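Local coordinates for protein CmeC (Campylobacter jejuni, PDB 4MT4) that forms the trimeric outer membrane channel that probably provides the exit route of a multidrug efflux system in Campylobacter jejuni, at residues N57-L60 and K61-F64; D191-Q195 and V196-G200; Y218-A221 and K222-K225; Q387-E390 and Q391-R395. All blocks are in the same frame, centred on the assembly; numbering follows the deposited sequence.

Contact 1. Residues N57-L60 and K61-F64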
loop_
_atom_site.group_PDB
_atom_site.type_symbol
_atom_site.label_atom_id
_atom_site.label_comp_id
_atom_site.label_asym_id
_atom_site.label_seq_id
_atom_site.Cartn_x
_atom_site.Cartn_y
_atom_site.Cartn_z
ATOM N N ASN B 57 -11.601 -18.365 0.758
ATOM C CA ASN B 57 -10.923 -17.066 0.727
ATOM C C ASN B 57 -9.421 -17.187 0.971
ATOM O O ASN B 57 -8.984 -17.730 1.984
ATOM C CB ASN B 57 -11.534 -16.107 1.750
ATOM C CG ASN B 57 -11.047 -14.681 1.576
ATOM O OD1 ASN B 57 -10.001 -14.302 2.103
ATOM N ND2 ASN B 57 -11.806 -13.882 0.835
ATOM N N ASN B 58 -8.638 -16.669 0.032
ATOM C CA ASN B 58 -7.186 -16.806 0.074
ATOM C C ASN B 58 -6.511 -15.865 1.068
ATOM O O ASN B 58 -5.464 -16.197 1.622
ATOM C CB ASN B 58 -6.604 -16.590 -1.323
ATOM C CG ASN B 58 -6.880 -17.756 -2.252
ATOM O OD1 ASN B 58 -6.650 -18.913 -1.900
ATOM N ND2 ASN B 58 -7.389 -17.458 -3.441
ATOM N N ASP B 59 -7.104 -14.697 1.295
ATOM C CA ASP B 59 -6.588 -13.779 2.308
ATOM C C ASP B 59 -6.730 -14.400 3.694
ATOM O O ASP B 59 -5.890 -14.196 4.569
ATOM C CB ASP B 59 -7.312 -12.432 2.254
ATOM C CG ASP B 59 -6.799 -11.537 1.142
ATOM O OD1 ASP B 59 -5.633 -11.711 0.725
ATOM O OD2 ASP B 59 -7.558 -10.655 0.686
ATOM N N LEU B 60 -7.802 -15.163 3.880
ATOM C CA LEU B 60 -8.031 -15.878 5.129
ATOM C C LEU B 60 -7.000 -16.989 5.301
ATOM O O LEU B 60 -6.529 -17.247 6.411
ATOM C CB LEU B 60 -9.449 -16.454 5.163
ATOM C CG LEU B 60 -9.892 -17.118 6.467
ATOM C CD1 LEU B 60 -9.762 -16.148 7.632
ATOM C CD2 LEU B 60 -11.321 -17.632 6.350
ATOM N N LYS B 61 -6.653 -17.640 4.194
ATOM C CA LYS B 61 -5.637 -18.685 4.200
ATOM C C LYS B 61 -4.265 -18.104 4.521
ATOM O O LYS B 61 -3.510 -18.673 5.305
ATOM C CB LYS B 61 -5.595 -19.409 2.851
ATOM C CG LYS B 61 -6.874 -20.151 2.497
ATOM C CD LYS B 61 -6.753 -20.867 1.159
ATOM C CE LYS B 61 -8.085 -21.474 0.739
ATOM N NZ LYS B 61 -7.993 -22.191 -0.563
ATOM N N LEU B 62 -3.954 -16.965 3.907
ATOM C CA LEU B 62 -2.698 -16.266 4.158
ATOM C C LEU B 62 -2.552 -15.903 5.631
ATOM O O LEU B 62 -1.485 -16.068 6.218
ATOM C CB LEU B 62 -2.605 -15.002 3.301
ATOM C CG LEU B 62 -2.365 -15.188 1.803
ATOM C CD1 LEU B 62 -2.470 -13.856 1.072
ATOM C CD2 LEU B 62 -1.011 -15.833 1.557
ATOM N N ALA B 63 -3.637 -15.409 6.217
ATOM C CA ALA B 63 -3.654 -15.039 7.625
ATOM C C ALA B 63 -3.455 -16.262 8.517
ATOM O O ALA B 63 -2.855 -16.167 9.588
ATOM C CB ALA B 63 -4.955 -14.339 7.972
ATOM N N PHE B 64 -3.963 -17.407 8.070
ATOM C CA PHE B 64 -3.801 -18.659 8.801
ATOM C C PHE B 64 -2.348 -19.119 8.740
ATOM O O PHE B 64 -1.795 -19.591 9.731
ATOM C CB PHE B 64 -4.727 -19.746 8.239
ATOM C CG PHE B 64 -4.804 -20.985 9.092
ATOM C CD1 PHE B 64 -3.924 -22.035 8.892
ATOM C CD2 PHE B 64 -5.759 -21.100 10.091
ATOM C CE1 PHE B 64 -3.990 -23.173 9.671
ATOM C CE2 PHE B 64 -5.831 -22.239 10.874
ATOM C CZ PHE B 64 -4.945 -23.277 10.662
HETATM O O HOH W 1 -6.281 -21.419 -2.250
#
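The backbone of Asn57 to Phe64 makes the first turns of helix 58-79, with Lys61, Leu62, Ala63 and Phe64 each giving an N-H to the carbonyl four residues back; the shortest of these is Leu62 N to Asn58 O at 2.8 Å. Asn57, which has just left the preceding helix and has a non-helical psi of 124°, serves as the N-cap. Its CG stands anti to the backbone N (chi1 -169°), and from there Asn57 OD1 bends back over the start of the helix and takes the N-H of Leu60 at 3.0 Å, in the carbonyl plane and on a lone pair. The outer end of the cap is held as well, because Asn57 ND2 donates to Leu235 O. Lys61, extended beyond CG, crosses the Asn58 side chain at a slant. Its CG rests 3.3 Å from Asn57 O, and its CD passes 3.6 Å from Asn58 OD1. Lys61 NZ stays 3.8 Å from Asn58 OD1, and a water bridges them: it donates to Asn58 OD1 at 2.6 Å and accepts from Lys61 NZ. On another side of the turn, the CD1 methyl of Leu62 sits 3.8 Å from Asp59 OD1. Leu60 and Ala63 face helix 129-195, where they pack on Tyr148, Arg152 and Ala151, while Leu467 meets Leu60, Lys61 and Phe64. Asn58, Lys61 and Leu62 lie against Asn360, Val356 and Asn357 of the second subunit, so this helix start is wedged between its own long helix and a neighbouring chain.

Contact 2. Residues D191-Q195 and V196-G200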
loop_
_atom_site.group_PDB
_atom_site.type_symbol
_atom_site.label_atom_id
_atom_site.label_comp_id
_atom_site.label_asym_id
_atom_site.label_seq_id
_atom_site.Cartn_x
_atom_site.Cartn_y
_atom_site.Cartn_z
ATOM N N ASP B 191 -44.871 5.679 -32.404
ATOM C CA ASP B 191 -44.381 5.436 -33.757
ATOM C C ASP B 191 -45.539 5.089 -34.687
ATOM O O ASP B 191 -45.537 5.467 -35.858
ATOM C CB ASP B 191 -43.337 4.318 -33.765
ATOM C CG ASP B 191 -42.680 4.144 -35.121
ATOM O OD1 ASP B 191 -42.286 5.161 -35.732
ATOM O OD2 ASP B 191 -42.560 2.987 -35.578
ATOM N N GLU B 192 -46.526 4.368 -34.160
ATOM C CA GLU B 192 -47.715 4.025 -34.933
ATOM C C GLU B 192 -48.572 5.261 -35.179
ATOM O O GLU B 192 -49.043 5.488 -36.292
ATOM C CB GLU B 192 -48.541 2.951 -34.221
ATOM C CG GLU B 192 -47.841 1.603 -34.097
ATOM C CD GLU B 192 -48.714 0.549 -33.440
ATOM O OE1 GLU B 192 -49.912 0.821 -33.219
ATOM O OE2 GLU B 192 -48.202 -0.551 -33.141
ATOM N N LYS B 193 -48.765 6.058 -34.133
ATOM C CA LYS B 193 -49.545 7.285 -34.230
ATOM C C LYS B 193 -48.924 8.270 -35.216
ATOM O O LYS B 193 -49.630 9.036 -35.872
ATOM C CB LYS B 193 -49.680 7.945 -32.856
ATOM C CG LYS B 193 -50.701 7.295 -31.937
ATOM C CD LYS B 193 -50.928 8.143 -30.696
ATOM C CE LYS B 193 -52.042 7.581 -29.830
ATOM N NZ LYS B 193 -52.333 8.468 -28.672
ATOM N N PHE B 194 -47.600 8.242 -35.318
ATOM C CA PHE B 194 -46.877 9.151 -36.200
ATOM C C PHE B 194 -47.154 8.870 -37.673
ATOM O O PHE B 194 -47.350 9.792 -38.465
ATOM C CB PHE B 194 -45.375 9.062 -35.934
ATOM C CG PHE B 194 -44.548 9.923 -36.843
ATOM C CD1 PHE B 194 -44.425 11.282 -36.606
ATOM C CD2 PHE B 194 -43.892 9.375 -37.932
ATOM C CE1 PHE B 194 -43.666 12.078 -37.441
ATOM C CE2 PHE B 194 -43.131 10.166 -38.770
ATOM C CZ PHE B 194 -43.017 11.520 -38.524
ATOM N N GLN B 195 -47.169 7.591 -38.031
ATOM C CA GLN B 195 -47.334 7.181 -39.421
ATOM C C GLN B 195 -48.747 7.448 -39.939
ATOM O O GLN B 195 -48.968 7.513 -41.148
ATOM C CB GLN B 195 -46.981 5.699 -39.571
ATOM C CG GLN B 195 -45.510 5.399 -39.334
ATOM C CD GLN B 195 -45.279 4.012 -38.771
ATOM O OE1 GLN B 195 -46.225 3.305 -38.433
ATOM N NE2 GLN B 195 -44.015 3.615 -38.665
ATOM N N VAL B 196 -49.697 7.612 -39.023
ATOM C CA VAL B 196 -51.065 7.957 -39.396
ATOM C C VAL B 196 -51.354 9.423 -39.073
ATOM O O VAL B 196 -52.469 9.905 -39.273
ATOM C CB VAL B 196 -52.092 7.055 -38.688
ATOM C CG1 VAL B 196 -51.884 5.603 -39.090
ATOM C CG2 VAL B 196 -51.995 7.215 -37.180
ATOM N N GLY B 197 -50.340 10.120 -38.569
ATOM C CA GLY B 197 -50.428 11.550 -38.332
ATOM C C GLY B 197 -51.119 11.948 -37.042
ATOM O O GLY B 197 -51.728 13.015 -36.964
ATOM N N ALA B 198 -51.019 11.099 -36.023
ATOM C CA ALA B 198 -51.670 11.370 -34.745
ATOM C C ALA B 198 -50.727 12.060 -33.759
ATOM O O ALA B 198 -51.175 12.678 -32.794
ATOM C CB ALA B 198 -52.213 10.084 -34.146
ATOM N N VAL B 199 -49.423 11.939 -33.991
ATOM C CA VAL B 199 -48.436 12.667 -33.199
ATOM C C VAL B 199 -47.418 13.339 -34.113
ATOM O O VAL B 199 -47.205 12.906 -35.245
ATOM C CB VAL B 199 -47.696 11.751 -32.194
ATOM C CG1 VAL B 199 -48.671 11.148 -31.193
ATOM C CG2 VAL B 199 -46.930 10.665 -32.924
ATOM N N GLY B 200 -46.797 14.403 -33.617
ATOM C CA GLY B 200 -45.828 15.148 -34.397
ATOM C C GLY B 200 -44.418 14.609 -34.269
ATOM O O GLY B 200 -44.156 13.694 -33.487
HETATM O O HOH W 2 -47.238 12.618 -38.133
#
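A Schellman motif ends helix 129-195 here, with Lys193 and Phe194 supplying the last-turn carbonyls and Gly197 the residue of positive phi (81°). Both of its crossed bonds are present. Gly197 N donates to Phe194 O at 3.0 Å, reaching that oxygen from above the carbonyl plane and well away from a lone pair. Ala198 N points back to Lys193 O, nearly straight at 163°, though the modelled length of 2.5 Å is improbably short, and its exact value is doubtful. Weak bonds from Val196 N and Val199 N converge on the same Lys193 oxygen.

The side chains close the turn on its apolar side. The methyl of Ala198 meets Lys193 CB at 3.6 Å, beside the crossed bonds. Val199 then straddles the last turn with its two branches. CG1, anti to the carbonyl carbon (chi1 -62°), lies against Lys193 CB and CD, the lysine chain crossing it at about a right angle. Val199 CG2 drops onto Phe194, 3.7 Å from its CB. Phe194 CD1 comes 3.5 Å from Val199 O, which lies obliquely to the ring. A water spans the mouth of the turn, donating to Phe194 O at 2.8 Å and to Val199 O at 2.9 Å.

Gly200 is the N-cap of helix 201-236, so the chain reverses within a few residues. Such a tight, glycine-containing link between two long antiparallel helices is characteristic of the hairpin tips of outer membrane factors, consistent with a place at the periplasmic end of the channel.

Contact 3. Residues Y218-A221 and K222-K225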
loop_
_atom_site.group_PDB
_atom_site.type_symbol
_atom_site.label_atom_id
_atom_site.label_comp_id
_atom_site.label_asym_id
_atom_site.label_seq_id
_atom_site.Cartn_x
_atom_site.Cartn_y
_atom_site.Cartn_z
ATOM N N TYR B 218 -30.220 1.191 -18.457
ATOM C CA TYR B 218 -30.401 -0.239 -18.237
ATOM C C TYR B 218 -29.063 -0.978 -18.297
ATOM O O TYR B 218 -28.720 -1.724 -17.378
ATOM C CB TYR B 218 -31.377 -0.809 -19.272
ATOM C CG TYR B 218 -31.774 -2.258 -19.056
ATOM C CD1 TYR B 218 -31.574 -2.886 -17.833
ATOM C CD2 TYR B 218 -32.346 -2.996 -20.085
ATOM C CE1 TYR B 218 -31.933 -4.209 -17.642
ATOM C CE2 TYR B 218 -32.707 -4.314 -19.905
ATOM C CZ TYR B 218 -32.501 -4.917 -18.682
ATOM O OH TYR B 218 -32.859 -6.233 -18.501
ATOM N N ASN B 219 -28.310 -0.763 -19.371
ATOM C CA ASN B 219 -27.028 -1.440 -19.558
ATOM C C ASN B 219 -25.978 -1.025 -18.530
ATOM O O ASN B 219 -25.062 -1.789 -18.227
ATOM C CB ASN B 219 -26.502 -1.187 -20.970
ATOM C CG ASN B 219 -27.222 -2.017 -22.016
ATOM O OD1 ASN B 219 -27.508 -3.194 -21.797
ATOM N ND2 ASN B 219 -27.522 -1.407 -23.156
ATOM N N GLU B 220 -26.113 0.187 -18.001
ATOM C CA GLU B 220 -25.243 0.645 -16.923
ATOM C C GLU B 220 -25.504 -0.165 -15.662
ATOM O O GLU B 220 -24.581 -0.499 -14.920
ATOM C CB GLU B 220 -25.452 2.135 -16.648
ATOM C CG GLU B 220 -24.476 3.044 -17.374
ATOM C CD GLU B 220 -23.050 2.868 -16.887
ATOM O OE1 GLU B 220 -22.854 2.668 -15.670
ATOM O OE2 GLU B 220 -22.123 2.926 -17.723
ATOM N N ALA B 221 -26.774 -0.479 -15.431
ATOM C CA ALA B 221 -27.178 -1.264 -14.271
ATOM C C ALA B 221 -26.668 -2.697 -14.372
ATOM O O ALA B 221 -26.255 -3.287 -13.375
ATOM C CB ALA B 221 -28.686 -1.250 -14.124
ATOM N N LYS B 222 -26.707 -3.250 -15.580
ATOM C CA LYS B 222 -26.137 -4.568 -15.838
ATOM C C LYS B 222 -24.647 -4.564 -15.537
ATOM O O LYS B 222 -24.118 -5.485 -14.917
ATOM C CB LYS B 222 -26.359 -4.990 -17.291
ATOM C CG LYS B 222 -27.808 -5.145 -17.709
ATOM C CD LYS B 222 -27.885 -5.603 -19.155
ATOM C CE LYS B 222 -29.311 -5.644 -19.663
ATOM N NZ LYS B 222 -29.369 -6.062 -21.090
ATOM N N LEU B 223 -23.979 -3.509 -15.989
ATOM C CA LEU B 223 -22.543 -3.367 -15.817
ATOM C C LEU B 223 -22.183 -3.238 -14.343
ATOM O O LEU B 223 -21.205 -3.823 -13.878
ATOM C CB LEU B 223 -22.036 -2.154 -16.598
ATOM C CG LEU B 223 -20.713 -2.354 -17.334
ATOM C CD1 LEU B 223 -20.738 -3.667 -18.092
ATOM C CD2 LEU B 223 -20.450 -1.193 -18.278
ATOM N N ASN B 224 -22.984 -2.469 -13.615
ATOM C CA ASN B 224 -22.805 -2.307 -12.180
ATOM C C ASN B 224 -23.050 -3.618 -11.442
ATOM O O ASN B 224 -22.436 -3.892 -10.412
ATOM C CB ASN B 224 -23.740 -1.218 -11.650
ATOM C CG ASN B 224 -23.623 -1.023 -10.152
ATOM O OD1 ASN B 224 -22.727 -0.328 -9.673
ATOM N ND2 ASN B 224 -24.537 -1.630 -9.404
ATOM N N LYS B 225 -23.954 -4.425 -11.986
ATOM C CA LYS B 225 -24.278 -5.722 -11.410
ATOM C C LYS B 225 -23.136 -6.710 -11.629
ATOM O O LYS B 225 -22.791 -7.485 -10.737
ATOM C CB LYS B 225 -25.581 -6.256 -12.014
ATOM C CG LYS B 225 -26.116 -7.525 -11.366
ATOM C CD LYS B 225 -25.659 -8.781 -12.102
ATOM C CE LYS B 225 -25.997 -8.720 -13.584
ATOM N NZ LYS B 225 -25.669 -9.993 -14.285
#
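Tyr218 opens the segment by offering one face of its ring to the end of the Lys222 chain, one helical turn on. The extended lysine chain brings Lys222 CE over that face, 3.6 Å from the Tyr218 ring centroid in a CH-pi contact, and closest to Tyr218 CZ at 3.4 Å. Lys222 NZ continues over the same face, 4.3 Å from the Tyr218 centroid and 26° off the normal, a cation-pi arrangement. The ring gets there because CG of Tyr218 is anti to the backbone N (chi1 -173°). Asn219 follows, its side chain running beside that of Lys222 and pointing the same way; Asn219 OD1 accepts a weak bond from Lys222 NZ at 3.5 Å and also lies near its CD. The ring and, more weakly, the amide oxygen probably both help to place the ammonium. Glu220 acts chiefly through its backbone, where Glu220 O receives the N-H of Asn224 at 2.9 Å. Ala221 O does the same for Lys225 N.

Ala221 and Lys225 turn to helix 129-195, packing on Leu176 and Glu173, and Asn224 meets Ala169 there; Tyr218 touches Lys177 of that helix. Asn219, Glu220 and Leu223 instead lie on Asn385, Gln382 and Thr378 of the second subunit. Helix 201-236, predicted to be coiled coil in this region, therefore runs between its hairpin partner and a helix of the adjacent chain.

Contact 4. Residues Q387-E390 and Q391-R395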
loop_
_atom_site.group_PDB
_atom_site.type_symbol
_atom_site.label_atom_id
_atom_site.label_comp_id
_atom_site.label_asym_id
_atom_site.label_seq_id
_atom_site.Cartn_x
_atom_site.Cartn_y
_atom_site.Cartn_z
ATOM N N GLN B 387 -38.728 5.307 1.430
ATOM C CA GLN B 387 -39.897 4.467 1.198
ATOM C C GLN B 387 -41.126 5.324 0.925
ATOM O O GLN B 387 -41.891 5.054 -0.001
ATOM C CB GLN B 387 -40.153 3.551 2.395
ATOM C CG GLN B 387 -41.263 2.537 2.171
ATOM C CD GLN B 387 -41.491 1.646 3.378
ATOM O OE1 GLN B 387 -41.576 2.123 4.509
ATOM N NE2 GLN B 387 -41.584 0.342 3.141
ATOM N N ALA B 388 -41.308 6.360 1.738
ATOM C CA ALA B 388 -42.437 7.269 1.578
ATOM C C ALA B 388 -42.296 8.089 0.300
ATOM O O ALA B 388 -43.282 8.363 -0.383
ATOM C CB ALA B 388 -42.561 8.181 2.787
ATOM N N SER B 389 -41.063 8.474 -0.017
ATOM C CA SER B 389 -40.780 9.231 -1.231
ATOM C C SER B 389 -41.138 8.421 -2.473
ATOM O O SER B 389 -41.762 8.934 -3.401
ATOM C CB SER B 389 -39.307 9.642 -1.282
ATOM O OG SER B 389 -38.987 10.245 -2.525
ATOM N N GLU B 390 -40.746 7.151 -2.478
ATOM C CA GLU B 390 -41.020 6.259 -3.597
ATOM C C GLU B 390 -42.521 6.025 -3.769
ATOM O O GLU B 390 -43.017 5.928 -4.894
ATOM C CB GLU B 390 -40.289 4.927 -3.402
ATOM C CG GLU B 390 -40.546 3.901 -4.497
ATOM C CD GLU B 390 -41.640 2.918 -4.131
ATOM O OE1 GLU B 390 -41.752 2.563 -2.937
ATOM O OE2 GLU B 390 -42.390 2.499 -5.038
ATOM N N GLN B 391 -43.240 5.942 -2.653
ATOM C CA GLN B 391 -44.682 5.736 -2.695
ATOM C C GLN B 391 -45.409 6.968 -3.221
ATOM O O GLN B 391 -46.387 6.854 -3.956
ATOM C CB GLN B 391 -45.215 5.365 -1.311
ATOM C CG GLN B 391 -44.970 3.915 -0.939
ATOM C CD GLN B 391 -45.500 2.954 -1.986
ATOM O OE1 GLN B 391 -46.708 2.857 -2.203
ATOM N NE2 GLN B 391 -44.594 2.250 -2.655
ATOM N N SER B 392 -44.926 8.146 -2.842
ATOM C CA SER B 392 -45.534 9.388 -3.297
ATOM C C SER B 392 -45.329 9.574 -4.797
ATOM O O SER B 392 -46.274 9.880 -5.523
ATOM C CB SER B 392 -44.961 10.580 -2.530
ATOM O OG SER B 392 -45.258 10.477 -1.149
ATOM N N TYR B 393 -44.097 9.374 -5.256
ATOM C CA TYR B 393 -43.770 9.511 -6.673
ATOM C C TYR B 393 -44.459 8.448 -7.521
ATOM O O TYR B 393 -44.673 8.642 -8.718
ATOM C CB TYR B 393 -42.255 9.444 -6.890
ATOM C CG TYR B 393 -41.541 10.754 -6.634
ATOM C CD1 TYR B 393 -41.683 11.825 -7.509
ATOM C CD2 TYR B 393 -40.723 10.917 -5.525
ATOM C CE1 TYR B 393 -41.034 13.024 -7.281
ATOM C CE2 TYR B 393 -40.069 12.112 -5.289
ATOM C CZ TYR B 393 -40.229 13.161 -6.169
ATOM O OH TYR B 393 -39.580 14.353 -5.939
ATOM N N LYS B 394 -44.805 7.325 -6.903
ATOM C CA LYS B 394 -45.517 6.267 -7.610
ATOM C C LYS B 394 -46.981 6.647 -7.817
ATOM O O LYS B 394 -47.535 6.443 -8.897
ATOM C CB LYS B 394 -45.424 4.943 -6.852
ATOM C CG LYS B 394 -46.096 3.781 -7.567
ATOM C CD LYS B 394 -46.125 2.528 -6.709
ATOM C CE LYS B 394 -46.862 1.404 -7.418
ATOM N NZ LYS B 394 -47.005 0.197 -6.560
ATOM N N ARG B 395 -47.601 7.196 -6.776
ATOM C CA ARG B 395 -48.984 7.654 -6.867
ATOM C C ARG B 395 -49.098 8.798 -7.866
ATOM O O ARG B 395 -50.073 8.892 -8.607
ATOM C CB ARG B 395 -49.503 8.092 -5.497
ATOM C CG ARG B 395 -50.952 8.565 -5.501
ATOM C CD ARG B 395 -51.885 7.482 -6.020
ATOM N NE ARG B 395 -53.277 7.922 -6.064
ATOM C CZ ARG B 395 -54.089 7.730 -7.100
ATOM N NH1 ARG B 395 -53.650 7.106 -8.186
ATOM N NH2 ARG B 395 -55.342 8.162 -7.052
#
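Ala388 O is gripped twice by Ser392, whose backbone N and OG both donate to it at 3.0 Å, approaching from opposite faces of the carbonyl plane. The hydroxyl can fold back in this way because OG stands anti to its own carbonyl carbon (chi1 -63°), over the preceding turn. The hydroxyl of the buried Ser392 thereby finds its acceptor within its own helix.

One residue further along, Ser389 and Tyr393 pair in the same i to i+4 spacing. Ser389 O takes an almost straight bond from Tyr393 N (170°), and the tyrosine ring presents its edge to the serine: Tyr393 CD2 comes 3.1 Å from Ser389 O, while Ser389 OG lies in the ring plane 3.5 Å from Tyr393 CE2.

Among the polar ends, Glu390 and Gln391 are sequence neighbours whose bent side chains run side by side. Gln391 NE2 donates to Glu390 OE1 at 2.9 Å, meeting it on the syn side but out of the carboxylate plane. Glu390 OE1 lies close to the amide plane of Gln391, while the carboxylate and amide planes are turned 67° apart. Lys394 runs along the same strip with an extended chain; its CD reaches 4.1 Å from Glu390 OE2, but Lys394 NZ stays 5.4 Å from that oxygen, too far for a salt bridge, though the opposite charges may still attract weakly.

Glu390 OE2 also accepts a weak bond from Trp421 of helix 411-445, which Lys394 touches too, and Tyr393 packs there on Asn420 and Ala424. The face bearing Ala388, Ser389 and Ser392 meets Arg208 and Glu212 of the third subunit, and Arg395 makes a salt bridge to Glu201 of that chain.

The four sites are spread from the middle of the chain to the tip of the helical part. The centre of contact 1 lies about 9 Å from the centre of the chain, whereas that of contact 2, at the far tip, is about 62 Å from it; these two contact centres are about 64 Å apart. Contact 3 falls between them, its centre about 31 Å from that of contact 1 and 33 Å from that of contact 2, on the helix that contact 2 leads into. Contact 4, on helix 339-405, is the nearest to contact 3, with centres about 24 Å and closest atoms about 16 Å apart. Contacts 1 and 3 both touch the second subunit; contact 4 touches the third. None includes the lipid-pocket residues Cys1, Ile124, Asp125 and Leu126.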